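Local coordinates for protein oxalate biosynthetic component 1 (Burkholderia thailandensis, PDB 5IKY) that is a bifunctional enzyme of quorum sensing-dependent oxalogenesis, producing oxalate as a serine hydrolase with an unusual oxyanion hole and having an additional lyase activity, at residues 112-117 with 146-151; 122-128 with 167-172; 131-135 with 164-168. The contacts are given in a common frame with arbitrary orientation. Residue numbers count along the deposited sequence, not the author numbering.

Contact 1 of 3, residues 112-117 with 146-151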
loop_
_atom_site.group_PDB
_atom_site.type_symbol
_atom_site.label_atom_id
_atom_site.label_comp_id
_atom_site.label_asym_id
_atom_site.label_seq_id
_atom_site.Cartn_x
_atom_site.Cartn_y
_atom_site.Cartn_z
ATOM N N PRO A 112 -12.371 -24.760 20.059
ATOM C CA PRO A 112 -11.393 -25.095 19.009
ATOM C C PRO A 112 -10.388 -26.151 19.435
ATOM O O PRO A 112 -9.869 -26.044 20.538
ATOM C CB PRO A 112 -10.684 -23.768 18.745
ATOM C CG PRO A 112 -11.653 -22.732 19.114
ATOM C CD PRO A 112 -12.477 -23.296 20.260
ATOM N N PRO A 113 -10.136 -27.158 18.575
ATOM C CA PRO A 113 -9.071 -28.141 18.802
ATOM C C PRO A 113 -7.727 -27.458 19.011
ATOM O O PRO A 113 -7.346 -26.606 18.209
ATOM C CB PRO A 113 -9.070 -28.968 17.513
ATOM C CG PRO A 113 -10.464 -28.875 17.020
ATOM C CD PRO A 113 -10.943 -27.491 17.384
ATOM N N LEU A 114 -7.025 -27.818 20.079
ATOM C CA LEU A 114 -5.766 -27.166 20.408
ATOM C C LEU A 114 -4.712 -28.171 20.841
ATOM O O LEU A 114 -4.891 -28.893 21.823
ATOM C CB LEU A 114 -5.972 -26.128 21.514
ATOM C CG LEU A 114 -4.713 -25.426 22.024
ATOM C CD1 LEU A 114 -4.209 -24.424 21.001
ATOM C CD2 LEU A 114 -4.979 -24.748 23.359
ATOM N N ILE A 115 -3.619 -28.220 20.091
ATOM C CA ILE A 115 -2.450 -28.989 20.483
ATOM C C ILE A 115 -1.403 -28.020 21.020
ATOM O O ILE A 115 -0.753 -27.302 20.256
ATOM C CB ILE A 115 -1.881 -29.804 19.308
ATOM C CG1 ILE A 115 -2.948 -30.759 18.770
ATOM C CG2 ILE A 115 -0.635 -30.566 19.736
ATOM C CD1 ILE A 115 -2.481 -31.607 17.616
ATOM N N THR A 116 -1.261 -27.995 22.341
ATOM C CA THR A 116 -0.419 -27.006 23.006
ATOM C C THR A 116 1.058 -27.170 22.672
ATOM O O THR A 116 1.516 -28.260 22.328
ATOM C CB THR A 116 -0.582 -27.071 24.534
ATOM O OG1 THR A 116 -0.316 -28.403 24.988
ATOM C CG2 THR A 116 -1.994 -26.675 24.934
ATOM N N ARG A 117 1.792 -26.068 22.781
ATOM C CA ARG A 117 3.231 -26.059 22.554
ATOM C C ARG A 117 3.942 -27.011 23.511
ATOM O O ARG A 117 4.893 -27.695 23.130
ATOM C CB ARG A 117 3.774 -24.635 22.703
ATOM C CG ARG A 117 5.285 -24.529 22.780
ATOM C CD ARG A 117 5.769 -23.236 22.147
ATOM N NE ARG A 117 7.200 -23.024 22.347
ATOM C CZ ARG A 117 8.151 -23.660 21.673
ATOM N NH1 ARG A 117 9.429 -23.402 21.918
ATOM N NH2 ARG A 117 7.828 -24.564 20.761
ATOM N N ASP A 146 1.418 -18.222 21.004
ATOM C CA ASP A 146 2.024 -19.095 22.001
ATOM C C ASP A 146 2.960 -20.116 21.357
ATOM O O ASP A 146 3.973 -20.500 21.940
ATOM C CB ASP A 146 0.927 -19.805 22.799
ATOM C CG ASP A 146 1.473 -20.865 23.733
ATOM O OD1 ASP A 146 1.627 -22.023 23.290
ATOM O OD2 ASP A 146 1.737 -20.544 24.910
ATOM N N GLY A 147 2.614 -20.552 20.150
ATOM C CA GLY A 147 3.394 -21.555 19.451
ATOM C C GLY A 147 2.667 -22.883 19.369
ATOM O O GLY A 147 3.261 -23.909 19.042
ATOM N N SER A 148 1.373 -22.862 19.675
ATOM C CA SER A 148 0.548 -24.062 19.622
ATOM C C SER A 148 -0.142 -24.196 18.269
ATOM O O SER A 148 -0.124 -23.270 17.461
ATOM C CB SER A 148 -0.496 -24.043 20.738
ATOM O OG SER A 148 0.115 -23.879 22.005
ATOM N N LEU A 149 -0.750 -25.353 18.030
ATOM C CA LEU A 149 -1.505 -25.584 16.803
ATOM C C LEU A 149 -3.001 -25.609 17.104
ATOM O O LEU A 149 -3.435 -26.226 18.078
ATOM C CB LEU A 149 -1.069 -26.892 16.141
ATOM C CG LEU A 149 0.403 -26.974 15.729
ATOM C CD1 LEU A 149 0.755 -28.380 15.267
ATOM C CD2 LEU A 149 0.715 -25.954 14.642
ATOM N N THR A 150 -3.788 -24.935 16.271
ATOM C CA THR A 150 -5.225 -24.842 16.497
ATOM C C THR A 150 -6.026 -24.911 15.199
ATOM O O THR A 150 -5.495 -24.688 14.111
ATOM C CB THR A 150 -5.591 -23.540 17.238
ATOM O OG1 THR A 150 -7.009 -23.479 17.433
ATOM C CG2 THR A 150 -5.145 -22.329 16.436
ATOM N N TRP A 151 -7.312 -25.217 15.335
ATOM C CA TRP A 151 -8.223 -25.326 14.201
ATOM C C TRP A 151 -9.434 -24.423 14.427
ATOM O O TRP A 151 -10.094 -24.511 15.462
ATOM C CB TRP A 151 -8.654 -26.780 14.008
ATOM C CG TRP A 151 -9.610 -26.989 12.884
ATOM C CD1 TRP A 151 -10.972 -27.008 12.958
ATOM C CD2 TRP A 151 -9.278 -27.220 11.511
ATOM N NE1 TRP A 151 -11.509 -27.231 11.714
ATOM C CE2 TRP A 151 -10.489 -27.366 10.808
ATOM C CE3 TRP A 151 -8.074 -27.315 10.808
ATOM C CZ2 TRP A 151 -10.532 -27.602 9.436
ATOM C CZ3 TRP A 151 -8.117 -27.545 9.446
ATOM C CH2 TRP A 151 -9.338 -27.686 8.775
#
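Strands 114-115 and 149-150 run antiparallel at one border of a small three-stranded sheet. Ile115 and Leu149 form the hydrogen-bonded pair, Ile115 N to Leu149 O at 2.8 Å and Leu149 N to Ile115 O at 3.0 Å. Both side chains adopt the same mt rotamer on one face, where CB of Ile115 and CB of Leu149 lie 4.4 Å apart and both residues meet Leu136 of helix 126-138. Leu114 and Thr150, a non-hydrogen-bonded pair, occupy the other face; the tp rotamer of Leu114 brings its CD1 to 3.7 Å from Ser148 CB. With chi1 at t, Thr150 OG1 donates to Pro113 O (3.2 Å), an acceptor that also receives Trp151 N (3.2 Å). Trp151 (chi1 t) sends its indole beyond the pairing, where NE1 donates to Arg155 O. Ser148 is m, so its OG accepts from Arg117 N (2.9 Å) while donating to Asp146 OD1 (2.7 Å). At Gly147 a CB would clash with Arg117 CD, whose side chain runs on to a salt bridge with Glu121. The pairing is thus held near both ends by side-chain hydroxyls, and Ser148, with the N-cap Thr116 bonded to Thr119, ties it to helix 117-121.

Contact 2 of 3, residues 122-128 with 167-172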
loop_
_atom_site.group_PDB
_atom_site.type_symbol
_atom_site.label_atom_id
_atom_site.label_comp_id
_atom_site.label_asym_id
_atom_site.label_seq_id
_atom_site.Cartn_x
_atom_site.Cartn_y
_atom_site.Cartn_z
ATOM N N ARG A 122 7.110 -32.100 24.285
ATOM C CA ARG A 122 7.315 -33.356 24.997
ATOM C C ARG A 122 8.023 -34.379 24.118
ATOM O O ARG A 122 8.779 -35.216 24.610
ATOM C CB ARG A 122 5.984 -33.927 25.485
ATOM C CG ARG A 122 5.458 -33.299 26.759
ATOM C CD ARG A 122 4.332 -34.137 27.336
ATOM N NE ARG A 122 3.997 -33.750 28.703
ATOM C CZ ARG A 122 3.236 -34.477 29.514
ATOM N NH1 ARG A 122 2.735 -35.631 29.095
ATOM N NH2 ARG A 122 2.978 -34.054 30.745
ATOM N N LEU A 123 7.766 -34.311 22.817
ATOM C CA LEU A 123 8.404 -35.211 21.867
ATOM C C LEU A 123 9.906 -34.947 21.802
ATOM O O LEU A 123 10.345 -33.797 21.774
ATOM C CB LEU A 123 7.773 -35.066 20.480
ATOM C CG LEU A 123 6.328 -35.555 20.354
ATOM C CD1 LEU A 123 5.727 -35.126 19.025
ATOM C CD2 LEU A 123 6.261 -37.065 20.510
ATOM N N SER A 124 10.688 -36.021 21.789
ATOM C CA SER A 124 12.142 -35.909 21.784
ATOM C C SER A 124 12.664 -35.510 20.409
ATOM O O SER A 124 13.420 -34.547 20.278
ATOM C CB SER A 124 12.782 -37.227 22.223
ATOM O OG SER A 124 12.222 -37.687 23.442
ATOM N N SER A 125 12.253 -36.256 19.389
ATOM C CA SER A 125 12.704 -36.015 18.022
ATOM C C SER A 125 12.198 -34.681 17.486
ATOM O O SER A 125 10.992 -34.455 17.398
ATOM C CB SER A 125 12.247 -37.151 17.105
ATOM O OG SER A 125 12.598 -36.895 15.756
ATOM N N VAL A 126 13.125 -33.800 17.124
ATOM C CA VAL A 126 12.764 -32.499 16.575
ATOM C C VAL A 126 12.287 -32.645 15.129
ATOM O O VAL A 126 11.515 -31.824 14.633
ATOM C CB VAL A 126 13.947 -31.502 16.646
ATOM C CG1 VAL A 126 15.071 -31.924 15.710
ATOM C CG2 VAL A 126 13.484 -30.085 16.327
ATOM N N ASP A 127 12.732 -33.704 14.461
ATOM C CA ASP A 127 12.332 -33.950 13.081
ATOM C C ASP A 127 10.877 -34.395 13.021
ATOM O O ASP A 127 10.145 -34.031 12.100
ATOM C CB ASP A 127 13.238 -34.997 12.430
ATOM C CG ASP A 127 12.881 -35.253 10.977
ATOM O OD1 ASP A 127 13.042 -34.327 10.151
ATOM O OD2 ASP A 127 12.442 -36.379 10.659
ATOM N N LEU A 128 10.464 -35.182 14.009
ATOM C CA LEU A 128 9.085 -35.642 14.102
ATOM C C LEU A 128 8.134 -34.472 14.339
ATOM O O LEU A 128 7.058 -34.407 13.747
ATOM C CB LEU A 128 8.935 -36.677 15.218
ATOM C CG LEU A 128 7.511 -37.176 15.478
ATOM C CD1 LEU A 128 7.012 -38.004 14.303
ATOM C CD2 LEU A 128 7.440 -37.973 16.773
ATOM N N ARG A 167 5.683 -43.572 15.306
ATOM C CA ARG A 167 6.787 -42.727 15.735
ATOM C C ARG A 167 6.390 -41.866 16.928
ATOM O O ARG A 167 7.203 -41.612 17.814
ATOM C CB ARG A 167 7.266 -41.855 14.574
ATOM C CG ARG A 167 7.860 -42.658 13.425
ATOM C CD ARG A 167 7.985 -41.826 12.161
ATOM N NE ARG A 167 8.808 -40.637 12.358
ATOM C CZ ARG A 167 8.842 -39.610 11.517
ATOM N NH1 ARG A 167 8.096 -39.625 10.420
ATOM N NH2 ARG A 167 9.619 -38.566 11.771
ATOM N N MET A 168 5.134 -41.430 16.952
ATOM C CA MET A 168 4.612 -40.684 18.090
ATOM C C MET A 168 4.579 -41.567 19.333
ATOM O O MET A 168 5.010 -41.153 20.408
ATOM C CB MET A 168 3.215 -40.139 17.793
ATOM C CG MET A 168 3.179 -38.647 17.504
ATOM S SD MET A 168 1.507 -38.024 17.248
ATOM C CE MET A 168 1.043 -38.891 15.752
ATOM N N ARG A 169 4.071 -42.786 19.176
ATOM C CA ARG A 169 3.985 -43.732 20.284
ATOM C C ARG A 169 5.368 -44.159 20.764
ATOM O O ARG A 169 5.591 -44.342 21.960
ATOM C CB ARG A 169 3.176 -44.964 19.876
ATOM C CG ARG A 169 2.637 -45.760 21.055
ATOM C CD ARG A 169 2.138 -47.130 20.625
ATOM N NE ARG A 169 1.217 -47.053 19.494
ATOM C CZ ARG A 169 -0.094 -46.873 19.608
ATOM N NH1 ARG A 169 -0.852 -46.818 18.521
ATOM N NH2 ARG A 169 -0.648 -46.746 20.807
ATOM N N ALA A 170 6.292 -44.320 19.821
ATOM C CA ALA A 170 7.652 -44.736 20.141
ATOM C C ALA A 170 8.419 -43.623 20.847
ATOM O O ALA A 170 9.041 -43.852 21.886
ATOM C CB ALA A 170 8.384 -45.167 18.880
ATOM N N ASP A 171 8.374 -42.422 20.277
ATOM C CA ASP A 171 9.031 -41.261 20.872
ATOM C C ASP A 171 8.435 -40.954 22.239
ATOM O O ASP A 171 9.155 -40.814 23.227
ATOM C CB ASP A 171 8.906 -40.038 19.960
ATOM C CG ASP A 171 9.757 -38.870 20.426
ATOM O OD1 ASP A 171 9.413 -38.254 21.456
ATOM O OD2 ASP A 171 10.762 -38.558 19.752
ATOM N N ASN A 172 7.112 -40.843 22.288
ATOM C CA ASN A 172 6.430 -40.567 23.542
ATOM C C ASN A 172 4.976 -41.039 23.485
ATOM O O ASN A 172 4.107 -40.341 22.949
ATOM C CB ASN A 172 6.498 -39.071 23.870
ATOM C CG ASN A 172 6.313 -38.788 25.350
ATOM O OD1 ASN A 172 5.557 -39.471 26.039
ATOM N ND2 ASN A 172 7.004 -37.770 25.845
HETATM O O HOH W 1 9.897 -38.645 24.298
#
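Asp171, Leu128 and Arg167 carry most of this contact between the turn leading into helix 126-138 and residues 167-172 of helix 162-172. Asp171 directs its carboxylate into the turn and accepts two backbone amides: Ser124 N reaches OD1 of Asp171 at 2.6 Å, and Ser125 N reaches OD2 of Asp171 at 2.8 Å. A water links the same neighbours, donating to Asp171 O (2.5 Å) and lying 2.7 Å from Ser124 OG. Leu128, pointing toward the other segment, sets CD2 against Asp171 CB and Met168 CA, each at 4.1 Å, while its CD1 lies 3.7 Å from NH2 of Arg167. The flat face of the Arg167 guanidinium lies over this methyl, and its N-H groups stay available at the periphery: NH2 forms a long salt bridge with Asp127 OD2 (3.7 Å) and NH1 donates to OE1 of Gln131. Asn172 ND2 makes a weak hydrogen bond to Arg122 O (3.3 Å), while its OD1 accepts from Ala174 N. Ser125 is itself the N-cap, its OG accepting from Leu128 N at 3.2 Å. The arrangement is a capped helix N-terminus whose preceding turn is held by a carboxylate from a neighbouring helix, within the Oxalate Biosynthetic Component A region.

Contact 3 of 3, residues 131-135 with 164-168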
loop_
_atom_site.group_PDB
_atom_site.type_symbol
_atom_site.label_atom_id
_atom_site.label_comp_id
_atom_site.label_asym_id
_atom_site.label_seq_id
_atom_site.Cartn_x
_atom_site.Cartn_y
_atom_site.Cartn_z
ATOM N N GLN A 131 7.461 -32.439 11.062
ATOM C CA GLN A 131 6.572 -33.130 10.139
ATOM C C GLN A 131 5.127 -33.071 10.619
ATOM O O GLN A 131 4.201 -32.993 9.813
ATOM C CB GLN A 131 7.021 -34.580 9.960
ATOM C CG GLN A 131 8.435 -34.711 9.416
ATOM C CD GLN A 131 8.896 -36.152 9.324
ATOM O OE1 GLN A 131 8.083 -37.073 9.242
ATOM N NE2 GLN A 131 10.210 -36.355 9.339
ATOM N N ILE A 132 4.944 -33.096 11.935
ATOM C CA ILE A 132 3.622 -32.943 12.525
ATOM C C ILE A 132 3.100 -31.531 12.285
ATOM O O ILE A 132 1.991 -31.344 11.783
ATOM C CB ILE A 132 3.639 -33.239 14.037
ATOM C CG1 ILE A 132 3.901 -34.726 14.282
ATOM C CG2 ILE A 132 2.329 -32.817 14.685
ATOM C CD1 ILE A 132 4.000 -35.093 15.746
ATOM N N VAL A 133 3.913 -30.541 12.641
ATOM C CA VAL A 133 3.562 -29.142 12.430
ATOM C C VAL A 133 3.307 -28.857 10.953
ATOM O O VAL A 133 2.351 -28.164 10.605
ATOM C CB VAL A 133 4.666 -28.196 12.952
ATOM C CG1 VAL A 133 4.378 -26.758 12.547
ATOM C CG2 VAL A 133 4.793 -28.312 14.466
ATOM N N LEU A 134 4.150 -29.407 10.085
ATOM C CA LEU A 134 3.996 -29.197 8.650
ATOM C C LEU A 134 2.752 -29.891 8.101
ATOM O O LEU A 134 2.091 -29.365 7.208
ATOM C CB LEU A 134 5.238 -29.675 7.896
ATOM C CG LEU A 134 6.464 -28.763 7.990
ATOM C CD1 LEU A 134 7.587 -29.266 7.099
ATOM C CD2 LEU A 134 6.097 -27.330 7.636
ATOM N N GLN A 135 2.431 -31.067 8.635
ATOM C CA GLN A 135 1.246 -31.791 8.182
ATOM C C GLN A 135 -0.041 -31.090 8.595
ATOM O O GLN A 135 -0.954 -30.931 7.785
ATOM C CB GLN A 135 1.241 -33.225 8.712
ATOM C CG GLN A 135 1.727 -34.252 7.704
ATOM C CD GLN A 135 0.805 -34.389 6.502
ATOM O OE1 GLN A 135 -0.329 -33.911 6.511
ATOM N NE2 GLN A 135 1.293 -35.050 5.461
ATOM N N PHE A 164 3.011 -41.866 11.291
ATOM C CA PHE A 164 3.000 -40.804 12.293
ATOM C C PHE A 164 2.698 -41.356 13.681
ATOM O O PHE A 164 3.360 -41.005 14.658
ATOM C CB PHE A 164 1.972 -39.727 11.934
ATOM C CG PHE A 164 2.516 -38.628 11.067
ATOM C CD1 PHE A 164 3.291 -37.619 11.615
ATOM C CD2 PHE A 164 2.239 -38.593 9.711
ATOM C CE1 PHE A 164 3.792 -36.602 10.825
ATOM C CE2 PHE A 164 2.735 -37.577 8.916
ATOM C CZ PHE A 164 3.513 -36.582 9.475
ATOM N N VAL A 165 1.692 -42.222 13.756
ATOM C CA VAL A 165 1.220 -42.758 15.027
ATOM C C VAL A 165 2.283 -43.605 15.724
ATOM O O VAL A 165 2.487 -43.484 16.933
ATOM C CB VAL A 165 -0.055 -43.601 14.831
ATOM C CG1 VAL A 165 -0.586 -44.079 16.170
ATOM C CG2 VAL A 165 -1.111 -42.789 14.091
ATOM N N GLU A 166 2.956 -44.459 14.957
ATOM C CA GLU A 166 4.016 -45.310 15.493
ATOM C C GLU A 166 5.136 -44.482 16.106
ATOM O O GLU A 166 5.497 -44.664 17.269
ATOM C CB GLU A 166 4.595 -46.210 14.402
ATOM C CG GLU A 166 3.593 -47.127 13.731
ATOM C CD GLU A 166 4.104 -47.653 12.405
ATOM O OE1 GLU A 166 5.285 -47.400 12.082
ATOM O OE2 GLU A 166 3.328 -48.315 11.686
ATOM N N ARG A 167 5.683 -43.572 15.306
ATOM C CA ARG A 167 6.787 -42.727 15.735
ATOM C C ARG A 167 6.390 -41.866 16.928
ATOM O O ARG A 167 7.203 -41.612 17.814
ATOM C CB ARG A 167 7.266 -41.855 14.574
ATOM C CG ARG A 167 7.860 -42.658 13.425
ATOM C CD ARG A 167 7.985 -41.826 12.161
ATOM N NE ARG A 167 8.808 -40.637 12.358
ATOM C CZ ARG A 167 8.842 -39.610 11.517
ATOM N NH1 ARG A 167 8.096 -39.625 10.420
ATOM N NH2 ARG A 167 9.619 -38.566 11.771
ATOM N N MET A 168 5.134 -41.430 16.952
ATOM C CA MET A 168 4.612 -40.684 18.090
ATOM C C MET A 168 4.579 -41.567 19.333
ATOM O O MET A 168 5.010 -41.153 20.408
ATOM C CB MET A 168 3.215 -40.139 17.793
ATOM C CG MET A 168 3.179 -38.647 17.504
ATOM S SD MET A 168 1.507 -38.024 17.248
ATOM C CE MET A 168 1.043 -38.891 15.752
#
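Two helices of the Oxalate Biosynthetic Component A family region, 126-138 and 162-172, pack here as a roughly antiparallel pair. The axes of segments 131-135 and 164-168 are inclined at 144° and pass 12.5 Å apart at their closest. That spacing is wide, and long side chains bridge it. Apolar packing supplies most of the contact. Phe164 points toward the opposing helix and inserts its ring among Gln131, Ile132 and Gln135: CE1 of Phe164 lies 3.9 Å from both CG1 of Ile132 and CB of Gln131, and CZ of Phe164 is 3.4 Å from CG of Gln135. The backbone N of Ile132 faces the ring edge, 3.9 Å from Phe164 CE1, so the phenyl group reaches the helix backbone itself. Beside it, Ile132 extends CD1 to within 4.0 Å of CG of Met168, whose side chain also touches Leu179 of helix 176-181; a third helix therefore adjoins this core. The polar interactions lie at the more exposed margin. Gln135 combines aliphatic contact with Phe164 and a hydrogen bond from its NE2 to the backbone oxygen of Pro194. Gln131 instead directs its amide across to Arg167, where the guanidinium presents its edge to the carbonyl oxygen: NH1 of Arg167 donates to OE1 of Gln131 at 2.8 Å, with an N-H...O angle of 157°.

In the fold
All three contacts belong to the N-terminal Oxalate Biosynthetic Component A region. Along the chain, strand 114-115, helix 117-121 and helix 126-138 come first; strand 149-150 and helix 162-172 follow, so the segments of contact 1 alternate with those of contacts 2 and 3. Contacts 2 and 3 use the same helix pair, share Arg167 and Met168, and have centres about 8 Å apart, joined where Leu123 meets Ile132. Contact 1 is centred about 15 Å from contact 3, which it touches, and about 17 Å from contact 2, which it does not (nearest atoms about 5 Å). Helix 126-138 thus connects them, packing on the small sheet through Val133 and Leu136 and on helix 162-172.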